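Local coordinates for protein transaminase (Bacillus megaterium, PDB 5G0A) that probably transfers amino groups between amines and carbonyl compounds with S selectivity, using pyridoxal-5'-phosphate as its cofactor, at residues B[94-97]-B[98-102]; B[125-128]-B[129-133]; B[210-213]-B[214-218]; B[249-252]-B[253-257]. All blocks are in the same frame, centred on the assembly; numbering follows the deposited sequence.

Contact 1 (B[94-97]-B[98-102]); sequences KAKA and AKIII
With chi1 of K96 at -178° its CG stands opposite the backbone N, while chi1 of I100 at -65° sets CG1 opposite the carbonyl carbon, and the two chains meet obliquely one helical turn apart. CD1 of I100 touches CG of K96 at 3.8 Å and reaches CE of the same lysine at 4.0 Å, so the CD1 methyl crosses the aliphatic part of the lysine, whose chain bends at chi3 (145°). CG1 of I100, one bond nearer the backbone, lies 3.2 Å from the carbonyl O of K96, the same oxygen that accepts the backbone N of I100 at 2.8 Å. All of this belongs to helix 92-105, which in this class-III aminotransferase has side chains against strand 112-118 and helix 335-350. The ladder of i to i+4 bonds is uneven: A98 N to K94 O is weak, whereas K99 N reaches A95 O at 3.0 Å. One residue on from I100, CG1 of I101 sits 3.5 Å from A97 O. A97 and A98 both rest on F117, while A95 and K99 pack on W16 of the second subunit. The lysine ends lead elsewhere: NZ of K96 makes a salt bridge to E346 and NZ of K99 one to D104 farther along the helix. NZ of K94 is paired with D87.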
ATOM      1  N   LYS B  94      -8.722  -4.184  37.168  1.00 23.40           N
ATOM      2  CA  LYS B  94      -8.080  -3.485  36.030  1.00 23.43           C
ATOM      3  C   LYS B  94      -7.281  -2.256  36.523  1.00 24.68           C
ATOM      4  O   LYS B  94      -6.129  -2.040  36.118  1.00 23.76           O
ATOM      5  CB  LYS B  94      -9.126  -3.096  34.982  1.00 23.59           C
ATOM      6  CG  LYS B  94      -8.528  -2.514  33.692  1.00 23.38           C
ATOM      7  CD  LYS B  94      -9.599  -2.142  32.681  1.00 23.39           C
ATOM      8  CE  LYS B  94     -10.487  -0.974  33.157  1.00 26.54           C
ATOM      9  NZ  LYS B  94     -11.533  -0.669  32.135  1.00 26.84           N
ATOM     10  N   ALA B  95      -7.883  -1.477  37.420  1.00 24.99           N
ATOM     11  CA  ALA B  95      -7.221  -0.249  37.903  1.00 25.93           C
ATOM     12  C   ALA B  95      -5.987  -0.613  38.734  1.00 26.52           C
ATOM     13  O   ALA B  95      -4.940   0.034  38.634  1.00 25.79           O
ATOM     14  CB  ALA B  95      -8.203   0.600  38.708  1.00 26.64           C
ATOM     15  N   LYS B  96      -6.111  -1.674  39.527  1.00 25.54           N
ATOM     16  CA  LYS B  96      -5.020  -2.130  40.373  1.00 26.38           C
ATOM     17  C   LYS B  96      -3.858  -2.620  39.517  1.00 26.00           C
ATOM     18  O   LYS B  96      -2.708  -2.325  39.813  1.00 24.82           O
ATOM     19  CB  LYS B  96      -5.478  -3.249  41.305  1.00 27.51           C
ATOM     20  CG  LYS B  96      -4.398  -3.728  42.257  1.00 34.17           C
ATOM     21  CD  LYS B  96      -5.049  -4.605  43.313  1.00 37.47           C
ATOM     22  CE  LYS B  96      -4.121  -5.723  43.717  1.00 41.48           C
ATOM     23  NZ  LYS B  96      -4.746  -6.698  44.666  1.00 42.42           N
ATOM     24  N   ALA B  97      -4.153  -3.372  38.448  1.00 24.43           N
ATOM     25  CA  ALA B  97      -3.075  -3.906  37.623  1.00 24.42           C
ATOM     26  C   ALA B  97      -2.217  -2.759  37.048  1.00 23.54           C
ATOM     27  O   ALA B  97      -0.991  -2.859  36.999  1.00 24.84           O
ATOM     28  CB  ALA B  97      -3.620  -4.785  36.489  1.00 23.20           C
ATOM     29  N   ALA B  98      -2.874  -1.695  36.603  1.00 23.76           N
ATOM     30  CA  ALA B  98      -2.163  -0.548  36.029  1.00 24.36           C
ATOM     31  C   ALA B  98      -1.354   0.182  37.114  1.00 26.21           C
ATOM     32  O   ALA B  98      -0.198   0.583  36.874  1.00 26.43           O
ATOM     33  CB  ALA B  98      -3.138   0.396  35.342  1.00 24.77           C
ATOM     34  N   LYS B  99      -1.958   0.324  38.296  1.00 24.65           N
ATOM     35  CA  LYS B  99      -1.277   0.946  39.457  1.00 26.80           C
ATOM     36  C   LYS B  99      -0.014   0.153  39.850  1.00 27.57           C
ATOM     37  O   LYS B  99       1.041   0.736  40.115  1.00 27.51           O
ATOM     38  CB  LYS B  99      -2.248   1.115  40.646  1.00 27.42           C
ATOM     39  CG  LYS B  99      -1.600   1.712  41.914  1.00 28.66           C
ATOM     40  CD  LYS B  99      -1.002   0.629  42.782  1.00 30.45           C
ATOM     41  CE  LYS B  99      -0.462   1.164  44.110  1.00 36.66           C
ATOM     42  NZ  LYS B  99      -0.143   0.045  45.038  1.00 39.70           N
ATOM     43  N   ILE B 100      -0.116  -1.174  39.872  1.00 25.93           N
ATOM     44  CA  ILE B 100       1.032  -2.010  40.186  1.00 26.72           C
ATOM     45  C   ILE B 100       2.163  -1.763  39.216  1.00 27.93           C
ATOM     46  O   ILE B 100       3.311  -1.579  39.623  1.00 28.01           O
ATOM     47  CB  ILE B 100       0.673  -3.500  40.205  1.00 27.80           C
ATOM     48  CG1 ILE B 100      -0.315  -3.751  41.361  1.00 27.76           C
ATOM     49  CG2 ILE B 100       1.930  -4.356  40.370  1.00 28.71           C
ATOM     50  CD1 ILE B 100      -0.940  -5.130  41.314  1.00 26.85           C
ATOM     51  N   ILE B 101       1.849  -1.749  37.921  1.00 26.98           N
ATOM     52  CA  ILE B 101       2.904  -1.571  36.928  1.00 25.40           C
ATOM     53  C   ILE B 101       3.548  -0.191  37.064  1.00 25.37           C
ATOM     54  O   ILE B 101       4.776  -0.091  37.093  1.00 26.33           O
ATOM     55  CB  ILE B 101       2.385  -1.788  35.486  1.00 25.87           C
ATOM     56  CG1 ILE B 101       2.050  -3.272  35.282  1.00 26.86           C
ATOM     57  CG2 ILE B 101       3.440  -1.337  34.453  1.00 26.53           C
ATOM     58  CD1 ILE B 101       1.227  -3.517  34.029  1.00 25.25           C
ATOM     59  N   ILE B 102       2.735   0.848  37.224  1.00 28.05           N
ATOM     60  CA  ILE B 102       3.251   2.224  37.186  1.00 29.40           C
ATOM     61  C   ILE B 102       3.893   2.662  38.514  1.00 32.07           C
ATOM     62  O   ILE B 102       4.965   3.290  38.508  1.00 32.31           O
ATOM     63  CB  ILE B 102       2.159   3.216  36.680  1.00 28.14           C
ATOM     64  CG1 ILE B 102       1.885   2.928  35.177  1.00 26.98           C
ATOM     65  CG2 ILE B 102       2.566   4.684  36.900  1.00 28.05           C
ATOM     66  CD1 ILE B 102       0.566   3.498  34.655  1.00 26.83           C
TER

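Contact 2 (B[125-128]-B[129-133]); sequences VETA and LNIAR
I131 runs back along the helix toward T127, atom by atom. Its CB lies 3.6 Å from the carbonyl O of T127, CG1 comes closer to that oxygen at 3.3 Å, and the terminal CD1 meets the CG2 methyl of T127 at 3.8 Å. The two chains run alongside each other; chi1 of T127 at -55° turns CG2 to I131 and leaves OG1 to the carbonyl of E123. The same oxygen of T127 accepts the backbone N of I131. V125 and L129 repeat the i to i+4 pairing more loosely, CG1 to CD1 at 4.1 Å. These residues lie on helix 121-136, which begins within the cofactor pocket and packs on the central mixed sheet of the PLP-dependent aminotransferase fold: the side chain of V125 is about 4 Å from the bound cofactor, nearest atoms, and A128 and A132 lean on strand 293-296. On another side of the helix a water lies in hydrogen-bonding position to OE1 of E126 (2.7 Å) and OD1 of N130 (3.1 Å), with other acceptors nearby competing for its protons. The carboxylate of E126 is buried and well supplied: OE2 takes the hydroxyl of T152 and the backbone N of A155, and OE1 takes the backbone N of G153 of the second subunit.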
ATOM      1  N   VAL B 125       1.108  -4.784  20.610  1.00 19.64           N
ATOM      2  CA  VAL B 125       1.933  -4.154  19.543  1.00 20.30           C
ATOM      3  C   VAL B 125       1.040  -3.363  18.563  1.00 19.72           C
ATOM      4  O   VAL B 125       1.364  -2.244  18.192  1.00 19.95           O
ATOM      5  CB  VAL B 125       2.790  -5.211  18.823  1.00 20.84           C
ATOM      6  CG1 VAL B 125       3.487  -4.638  17.574  1.00 20.55           C
ATOM      7  CG2 VAL B 125       3.865  -5.763  19.792  1.00 21.34           C
ATOM      8  N   GLU B 126      -0.105  -3.930  18.175  1.00 20.21           N
ATOM      9  CA  GLU B 126      -1.063  -3.175  17.320  1.00 21.87           C
ATOM     10  C   GLU B 126      -1.408  -1.838  17.958  1.00 22.60           C
ATOM     11  O   GLU B 126      -1.435  -0.778  17.286  1.00 21.96           O
ATOM     12  CB  GLU B 126      -2.365  -3.968  17.058  1.00 22.71           C
ATOM     13  CG  GLU B 126      -2.177  -5.313  16.345  1.00 21.69           C
ATOM     14  CD  GLU B 126      -2.068  -5.182  14.822  1.00 24.06           C
ATOM     15  OE1 GLU B 126      -2.317  -4.094  14.272  1.00 24.64           O
ATOM     16  OE2 GLU B 126      -1.744  -6.191  14.186  1.00 27.33           O
ATOM     17  N   THR B 127      -1.669  -1.873  19.255  1.00 19.91           N
ATOM     18  CA  THR B 127      -2.112  -0.680  19.953  1.00 20.78           C
ATOM     19  C   THR B 127      -0.982   0.364  19.999  1.00 20.06           C
ATOM     20  O   THR B 127      -1.221   1.540  19.780  1.00 20.39           O
ATOM     21  CB  THR B 127      -2.603  -1.038  21.378  1.00 22.28           C
ATOM     22  OG1 THR B 127      -3.620  -2.052  21.261  1.00 21.09           O
ATOM     23  CG2 THR B 127      -3.236   0.189  22.030  1.00 21.40           C
ATOM     24  N   ALA B 128       0.223  -0.093  20.296  1.00 19.98           N
ATOM     25  CA  ALA B 128       1.399   0.765  20.353  1.00 19.96           C
ATOM     26  C   ALA B 128       1.646   1.434  19.007  1.00 21.52           C
ATOM     27  O   ALA B 128       1.975   2.615  18.966  1.00 21.07           O
ATOM     28  CB  ALA B 128       2.622  -0.034  20.729  1.00 19.24           C
ATOM     29  N   LEU B 129       1.531   0.675  17.917  1.00 19.90           N
ATOM     30  CA  LEU B 129       1.737   1.271  16.589  1.00 21.19           C
ATOM     31  C   LEU B 129       0.687   2.355  16.332  1.00 20.87           C
ATOM     32  O   LEU B 129       1.032   3.442  15.867  1.00 20.88           O
ATOM     33  CB  LEU B 129       1.655   0.191  15.503  1.00 20.70           C
ATOM     34  CG  LEU B 129       2.782  -0.848  15.577  1.00 22.75           C
ATOM     35  CD1 LEU B 129       2.462  -1.980  14.598  1.00 25.10           C
ATOM     36  CD2 LEU B 129       4.186  -0.277  15.343  1.00 25.62           C
ATOM     37  N   ASN B 130      -0.576   2.056  16.639  1.00 20.56           N
ATOM     38  CA  ASN B 130      -1.650   3.026  16.478  1.00 20.71           C
ATOM     39  C   ASN B 130      -1.372   4.314  17.265  1.00 21.46           C
ATOM     40  O   ASN B 130      -1.548   5.437  16.746  1.00 19.89           O
ATOM     41  CB  ASN B 130      -2.994   2.419  16.915  1.00 21.91           C
ATOM     42  CG  ASN B 130      -3.464   1.306  15.987  1.00 21.77           C
ATOM     43  OD1 ASN B 130      -2.902   1.117  14.902  1.00 22.88           O
ATOM     44  ND2 ASN B 130      -4.497   0.561  16.402  1.00 21.87           N
ATOM     45  N   ILE B 131      -0.957   4.155  18.528  1.00 20.50           N
ATOM     46  CA  ILE B 131      -0.737   5.312  19.386  1.00 21.03           C
ATOM     47  C   ILE B 131       0.462   6.131  18.908  1.00 21.35           C
ATOM     48  O   ILE B 131       0.369   7.371  18.860  1.00 21.43           O
ATOM     49  CB  ILE B 131      -0.536   4.897  20.870  1.00 20.96           C
ATOM     50  CG1 ILE B 131      -1.845   4.362  21.450  1.00 20.64           C
ATOM     51  CG2 ILE B 131      -0.041   6.082  21.711  1.00 20.79           C
ATOM     52  CD1 ILE B 131      -1.640   3.527  22.717  1.00 19.77           C
ATOM     53  N   ALA B 132       1.567   5.457  18.563  1.00 20.49           N
ATOM     54  CA  ALA B 132       2.773   6.167  18.099  1.00 20.15           C
ATOM     55  C   ALA B 132       2.425   7.006  16.863  1.00 22.08           C
ATOM     56  O   ALA B 132       2.808   8.165  16.756  1.00 22.27           O
ATOM     57  CB  ALA B 132       3.923   5.203  17.779  1.00 21.41           C
ATOM     58  N   ARG B 133       1.684   6.406  15.938  1.00 20.84           N
ATOM     59  CA  ARG B 133       1.290   7.117  14.705  1.00 20.40           C
ATOM     60  C   ARG B 133       0.345   8.264  14.966  1.00 20.84           C
ATOM     61  O   ARG B 133       0.507   9.344  14.377  1.00 21.91           O
ATOM     62  CB  ARG B 133       0.719   6.125  13.663  1.00 20.39           C
ATOM     63  CG  ARG B 133       1.810   5.184  13.172  1.00 20.97           C
ATOM     64  CD  ARG B 133       1.219   3.994  12.398  1.00 20.15           C
ATOM     65  NE  ARG B 133       2.219   3.436  11.490  1.00 20.96           N
ATOM     66  CZ  ARG B 133       2.367   2.151  11.212  1.00 24.57           C
ATOM     67  NH1 ARG B 133       1.580   1.232  11.782  1.00 25.32           N
ATOM     68  NH2 ARG B 133       3.316   1.788  10.344  1.00 23.51           N
TER
HETATM   69  O   HOH W   1      -1.480  -1.563  14.091  1.00 34.90           O

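Contact 3 (B[210-213]-B[214-218]); sequences NGEL and LSVKY
The start of helix 214-226 is held by the residues just before it, with L213 in the N-cap position and E212 laid across the first turn. The carbonyl O of L213 takes the backbone N of K217 at 2.8 Å, the bond that closes the first helical turn. E212 is extended, CG opposite the backbone N (chi1 -174°), and crosses K217 at about a right angle. Its carboxylate therefore lies against the lysine's backbone end: OE1 is 3.4 Å from CB of K217, and OE2 is 3.5 Å from CA of K217. Along the way CG of E212 passes CG1 of V216 at 4.0 Å, and OE2 comes within 3.7 Å of that methyl. The charged ends of E212 and K217 stay apart, OE1 to NZ being 5.2 Å; the salt bridge of E212 is made by OE2 with NE of R220, one turn further on. In the class-III aminotransferase fold this helix lies beside helix 251-262, and V216 and L213 both pack on Y251. CB of L213 meets CG2 of V216 at 4.1 Å, a light apolar touch. An alanine in place of E212 would probably leave R220 without its carboxylate mate and uncover the CG1 methyl of V216 and the CB of K217. At the end of 214-218, Y218 meets Y218 of the third subunit edge-to-face, and K217 packs on M197 of that subunit.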
ATOM      1  N   ASN B 210      33.392   8.325  14.598  1.00 73.22           N
ATOM      2  CA  ASN B 210      32.654   9.067  15.627  1.00 70.45           C
ATOM      3  C   ASN B 210      32.133   8.198  16.789  1.00 65.08           C
ATOM      4  O   ASN B 210      31.644   8.728  17.792  1.00 65.81           O
ATOM      5  CB  ASN B 210      31.505   9.867  14.993  1.00 72.84           C
ATOM      6  CG  ASN B 210      31.990  11.040  14.145  1.00 76.61           C
ATOM      7  OD1 ASN B 210      33.177  11.376  14.126  1.00 75.71           O
ATOM      8  ND2 ASN B 210      31.056  11.678  13.443  1.00 76.08           N
ATOM      9  N   GLY B 211      32.237   6.875  16.651  1.00 58.88           N
ATOM     10  CA  GLY B 211      31.846   5.938  17.714  1.00 54.59           C
ATOM     11  C   GLY B 211      30.433   5.381  17.580  1.00 51.89           C
ATOM     12  O   GLY B 211      30.002   4.549  18.385  1.00 54.13           O
ATOM     13  N   GLU B 212      29.718   5.839  16.556  1.00 51.48           N
ATOM     14  CA  GLU B 212      28.364   5.372  16.256  1.00 48.50           C
ATOM     15  C   GLU B 212      28.426   3.964  15.655  1.00 46.40           C
ATOM     16  O   GLU B 212      29.176   3.717  14.709  1.00 43.63           O
ATOM     17  CB  GLU B 212      27.697   6.346  15.282  1.00 52.56           C
ATOM     18  CG  GLU B 212      26.229   6.078  14.979  1.00 53.55           C
ATOM     19  CD  GLU B 212      25.652   7.040  13.957  1.00 56.74           C
ATOM     20  OE1 GLU B 212      26.393   7.511  13.062  1.00 61.69           O
ATOM     21  OE2 GLU B 212      24.441   7.323  14.033  1.00 54.03           O
ATOM     22  N   LEU B 213      27.664   3.029  16.226  1.00 41.80           N
ATOM     23  CA  LEU B 213      27.565   1.695  15.646  1.00 39.21           C
ATOM     24  C   LEU B 213      27.068   1.838  14.215  1.00 37.93           C
ATOM     25  O   LEU B 213      26.194   2.666  13.930  1.00 36.49           O
ATOM     26  CB  LEU B 213      26.625   0.803  16.468  1.00 38.73           C
ATOM     27  CG  LEU B 213      27.131   0.285  17.818  1.00 38.39           C
ATOM     28  CD1 LEU B 213      25.994  -0.373  18.596  1.00 37.85           C
ATOM     29  CD2 LEU B 213      28.268  -0.707  17.642  1.00 39.31           C
ATOM     30  N   LEU B 214      27.636   1.044  13.312  1.00 37.48           N
ATOM     31  CA  LEU B 214      27.271   1.102  11.898  1.00 37.64           C
ATOM     32  C   LEU B 214      25.788   0.787  11.681  1.00 36.27           C
ATOM     33  O   LEU B 214      25.132   1.396  10.828  1.00 34.56           O
ATOM     34  CB  LEU B 214      28.150   0.165  11.058  1.00 41.23           C
ATOM     35  CG  LEU B 214      29.318   0.777  10.268  1.00 46.62           C
ATOM     36  CD1 LEU B 214      30.233   1.641  11.119  1.00 48.44           C
ATOM     37  CD2 LEU B 214      30.113  -0.313   9.555  1.00 47.31           C
ATOM     38  N   SER B 215      25.277  -0.171  12.451  1.00 35.08           N
ATOM     39  CA  SER B 215      23.847  -0.475  12.425  1.00 33.70           C
ATOM     40  C   SER B 215      23.012   0.768  12.722  1.00 31.13           C
ATOM     41  O   SER B 215      22.030   1.038  12.020  1.00 31.83           O
ATOM     42  CB  SER B 215      23.511  -1.599  13.409  1.00 32.36           C
ATOM     43  OG  SER B 215      23.790  -1.171  14.724  1.00 36.71           O
ATOM     44  N   VAL B 216      23.378   1.495  13.783  1.00 31.53           N
ATOM     45  CA  VAL B 216      22.709   2.745  14.146  1.00 31.08           C
ATOM     46  C   VAL B 216      22.891   3.825  13.073  1.00 32.92           C
ATOM     47  O   VAL B 216      21.935   4.529  12.701  1.00 30.60           O
ATOM     48  CB  VAL B 216      23.179   3.257  15.531  1.00 31.18           C
ATOM     49  CG1 VAL B 216      22.586   4.627  15.835  1.00 30.00           C
ATOM     50  CG2 VAL B 216      22.830   2.243  16.630  1.00 31.49           C
ATOM     51  N   LYS B 217      24.118   3.965  12.570  1.00 33.13           N
ATOM     52  CA  LYS B 217      24.391   4.942  11.508  1.00 36.21           C
ATOM     53  C   LYS B 217      23.459   4.771  10.316  1.00 34.86           C
ATOM     54  O   LYS B 217      22.869   5.736   9.822  1.00 35.31           O
ATOM     55  CB  LYS B 217      25.861   4.864  11.033  1.00 38.23           C
ATOM     56  CG  LYS B 217      26.154   5.781   9.850  1.00 43.31           C
ATOM     57  CD  LYS B 217      27.344   5.323   9.020  1.00 48.91           C
ATOM     58  CE  LYS B 217      27.531   6.222   7.807  1.00 52.75           C
ATOM     59  NZ  LYS B 217      28.214   7.504   8.148  1.00 55.71           N
ATOM     60  N   TYR B 218      23.326   3.543   9.841  1.00 32.99           N
ATOM     61  CA  TYR B 218      22.520   3.319   8.671  1.00 34.42           C
ATOM     62  C   TYR B 218      21.028   3.463   8.980  1.00 33.46           C
ATOM     63  O   TYR B 218      20.264   3.929   8.135  1.00 29.85           O
ATOM     64  CB  TYR B 218      22.839   1.984   7.991  1.00 37.24           C
ATOM     65  CG  TYR B 218      22.088   1.839   6.697  1.00 42.58           C
ATOM     66  CD1 TYR B 218      22.236   2.792   5.673  1.00 44.85           C
ATOM     67  CD2 TYR B 218      21.196   0.791   6.492  1.00 43.89           C
ATOM     68  CE1 TYR B 218      21.538   2.686   4.489  1.00 45.67           C
ATOM     69  CE2 TYR B 218      20.493   0.678   5.303  1.00 43.05           C
ATOM     70  CZ  TYR B 218      20.668   1.626   4.305  1.00 46.73           C
ATOM     71  OH  TYR B 218      19.975   1.531   3.120  1.00 48.15           O
TER

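Contact 4 (B[249-252]-B[253-257]); sequences YEYI and PQIRK
CG1 of I255 sits over one face of the Y251 ring, 3.7 Å from its centroid and 26° off the ring normal, in a CH-pi contact set off-centre, nearest CZ of Y251 at 3.4 Å. CD1 of I255 reaches OH of Y251 at 3.6 Å. This is the tight, buried side. Chi1 of Y251 at 180° turns the ring along the helix toward I255, four residues on, and OH of Y251 is hydrogen-bonded to NH1 of R144. An alanine at Y251 would probably strip CG1 of I255 of its aromatic cover and leave R144 without that hydroxyl. The helix, 251-262, is the crossover of a beta-alpha-beta unit between strands 231-236 and 265-269, and I252, I255 and R256 touch W266 of the latter. P253 lacks an N-H, but its CD lies 3.3 Å from the carbonyl O of Y249. On the solvent side, where Y249 is exposed, the packing is looser: CE2 of Y249 only grazes CG of P253 at 4.4 Å, and CG of E250 meets NE2 of Q254 at 3.8 Å, carboxylate and amide planes 41° apart. The Q254 amide is held: OE1 accepts L213 N and NE2 donates to G211 O.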
ATOM      1  N   TYR B 249      26.284  -4.038  23.893  1.00 42.96           N
ATOM      2  CA  TYR B 249      25.779  -3.183  24.960  1.00 40.12           C
ATOM      3  C   TYR B 249      25.358  -1.799  24.481  1.00 36.61           C
ATOM      4  O   TYR B 249      24.409  -1.228  24.997  1.00 36.57           O
ATOM      5  CB  TYR B 249      26.816  -3.018  26.087  1.00 40.53           C
ATOM      6  CG  TYR B 249      26.300  -2.086  27.152  1.00 42.32           C
ATOM      7  CD1 TYR B 249      25.405  -2.544  28.115  1.00 44.08           C
ATOM      8  CD2 TYR B 249      26.650  -0.730  27.160  1.00 46.04           C
ATOM      9  CE1 TYR B 249      24.898  -1.694  29.079  1.00 44.72           C
ATOM     10  CE2 TYR B 249      26.138   0.133  28.119  1.00 45.47           C
ATOM     11  CZ  TYR B 249      25.265  -0.359  29.073  1.00 46.59           C
ATOM     12  OH  TYR B 249      24.745   0.473  30.038  1.00 47.47           O
ATOM     13  N   GLU B 250      26.094  -1.249  23.515  1.00 35.02           N
ATOM     14  CA  GLU B 250      25.932   0.138  23.130  1.00 34.70           C
ATOM     15  C   GLU B 250      24.735   0.433  22.225  1.00 31.36           C
ATOM     16  O   GLU B 250      24.333   1.587  22.091  1.00 29.89           O
ATOM     17  CB  GLU B 250      27.189   0.638  22.435  1.00 41.21           C
ATOM     18  CG  GLU B 250      27.735   1.898  23.070  1.00 48.93           C
ATOM     19  CD  GLU B 250      27.920   1.744  24.567  1.00 52.71           C
ATOM     20  OE1 GLU B 250      28.682   0.848  24.971  1.00 60.15           O
ATOM     21  OE2 GLU B 250      27.290   2.509  25.338  1.00 58.39           O
ATOM     22  N   TYR B 251      24.217  -0.597  21.579  1.00 30.78           N
ATOM     23  CA  TYR B 251      23.122  -0.417  20.604  1.00 29.48           C
ATOM     24  C   TYR B 251      21.901   0.334  21.164  1.00 28.98           C
ATOM     25  O   TYR B 251      21.475   1.352  20.594  1.00 28.23           O
ATOM     26  CB  TYR B 251      22.724  -1.770  19.991  1.00 29.69           C
ATOM     27  CG  TYR B 251      21.597  -1.619  18.994  1.00 28.43           C
ATOM     28  CD1 TYR B 251      21.860  -1.285  17.659  1.00 27.84           C
ATOM     29  CD2 TYR B 251      20.265  -1.757  19.406  1.00 29.25           C
ATOM     30  CE1 TYR B 251      20.820  -1.115  16.738  1.00 28.67           C
ATOM     31  CE2 TYR B 251      19.217  -1.600  18.500  1.00 28.62           C
ATOM     32  CZ  TYR B 251      19.495  -1.284  17.180  1.00 29.40           C
ATOM     33  OH  TYR B 251      18.451  -1.130  16.304  1.00 27.48           O
ATOM     34  N   ILE B 252      21.343  -0.157  22.275  1.00 27.27           N
ATOM     35  CA  ILE B 252      20.134   0.442  22.845  1.00 27.51           C
ATOM     36  C   ILE B 252      20.341   1.894  23.317  1.00 27.69           C
ATOM     37  O   ILE B 252      19.560   2.774  22.969  1.00 27.62           O
ATOM     38  CB  ILE B 252      19.481  -0.474  23.934  1.00 27.14           C
ATOM     39  CG1 ILE B 252      18.889  -1.744  23.282  1.00 28.22           C
ATOM     40  CG2 ILE B 252      18.414   0.289  24.723  1.00 28.87           C
ATOM     41  CD1 ILE B 252      17.722  -1.479  22.300  1.00 27.82           C
ATOM     42  N   PRO B 253      21.414   2.167  24.086  1.00 28.48           N
ATOM     43  CA  PRO B 253      21.649   3.575  24.381  1.00 29.69           C
ATOM     44  C   PRO B 253      21.787   4.431  23.118  1.00 29.28           C
ATOM     45  O   PRO B 253      21.306   5.573  23.091  1.00 28.09           O
ATOM     46  CB  PRO B 253      22.963   3.551  25.209  1.00 29.19           C
ATOM     47  CG  PRO B 253      22.958   2.205  25.848  1.00 31.12           C
ATOM     48  CD  PRO B 253      22.324   1.278  24.834  1.00 31.11           C
ATOM     49  N   GLN B 254      22.412   3.887  22.075  1.00 27.71           N
ATOM     50  CA  GLN B 254      22.553   4.660  20.837  1.00 29.59           C
ATOM     51  C   GLN B 254      21.225   4.879  20.106  1.00 28.34           C
ATOM     52  O   GLN B 254      21.012   5.924  19.510  1.00 28.06           O
ATOM     53  CB  GLN B 254      23.614   4.064  19.925  1.00 29.57           C
ATOM     54  CG  GLN B 254      25.019   4.454  20.366  1.00 35.61           C
ATOM     55  CD  GLN B 254      26.093   4.041  19.367  1.00 36.82           C
ATOM     56  OE1 GLN B 254      25.831   3.832  18.185  1.00 36.33           O
ATOM     57  NE2 GLN B 254      27.327   3.946  19.852  1.00 41.73           N
ATOM     58  N   ILE B 255      20.333   3.896  20.168  1.00 28.67           N
ATOM     59  CA  ILE B 255      18.997   4.068  19.591  1.00 28.33           C
ATOM     60  C   ILE B 255      18.175   5.097  20.356  1.00 28.14           C
ATOM     61  O   ILE B 255      17.463   5.902  19.748  1.00 26.95           O
ATOM     62  CB  ILE B 255      18.245   2.716  19.477  1.00 29.11           C
ATOM     63  CG1 ILE B 255      18.836   1.863  18.339  1.00 28.86           C
ATOM     64  CG2 ILE B 255      16.731   2.927  19.320  1.00 32.10           C
ATOM     65  CD1 ILE B 255      18.726   2.426  16.918  1.00 30.38           C
ATOM     66  N   ARG B 256      18.284   5.092  21.685  1.00 26.04           N
ATOM     67  CA  ARG B 256      17.557   6.058  22.489  1.00 26.32           C
ATOM     68  C   ARG B 256      18.010   7.482  22.140  1.00 26.84           C
ATOM     69  O   ARG B 256      17.193   8.377  21.943  1.00 27.16           O
ATOM     70  CB  ARG B 256      17.730   5.761  23.991  1.00 24.16           C
ATOM     71  CG  ARG B 256      17.227   6.870  24.903  1.00 25.94           C
ATOM     72  CD  ARG B 256      15.706   6.965  25.010  1.00 27.52           C
ATOM     73  NE  ARG B 256      15.066   7.498  23.796  1.00 27.43           N
ATOM     74  CZ  ARG B 256      13.754   7.693  23.653  1.00 26.75           C
ATOM     75  NH1 ARG B 256      12.904   7.428  24.638  1.00 25.02           N
ATOM     76  NH2 ARG B 256      13.286   8.178  22.506  1.00 24.62           N
ATOM     77  N   LYS B 257      19.329   7.659  22.078  1.00 29.08           N
ATOM     78  CA  LYS B 257      19.938   8.934  21.707  1.00 28.72           C
ATOM     79  C   LYS B 257      19.546   9.369  20.289  1.00 28.85           C
ATOM     80  O   LYS B 257      19.121  10.500  20.094  1.00 27.02           O
ATOM     81  CB  LYS B 257      21.465   8.836  21.856  1.00 31.48           C
ATOM     82  CG  LYS B 257      22.217  10.113  21.506  1.00 35.90           C
ATOM     83  CD  LYS B 257      23.623  10.076  22.113  1.00 40.74           C
ATOM     84  CE  LYS B 257      24.507  11.201  21.581  1.00 46.03           C
ATOM     85  NZ  LYS B 257      24.936  10.978  20.168  1.00 52.09           N
TER

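The contacts follow one another along the chain. Contacts 1 and 2, on helices 92-105 and 121-136, have centres about 20 Å apart, and both reach the second subunit. Contacts 3 and 4, centres about 10 Å apart, join the start of helix 214-226 to that of helix 251-262. Contact 4 is about 22 Å from contact 2 (centres): helix 251-262 joins strands 231-236 and 265-269 of the seven-stranded sheet, while helix 121-136 touches strands 140-144, 265-269, 293-296 and 308-313. The side chain of V125 in contact 2 is about 4 Å from the cofactor, that of I252 in contact 4 about 12 Å (nearest atoms). Contact 3 reaches the third subunit; no other chain touches contact 4.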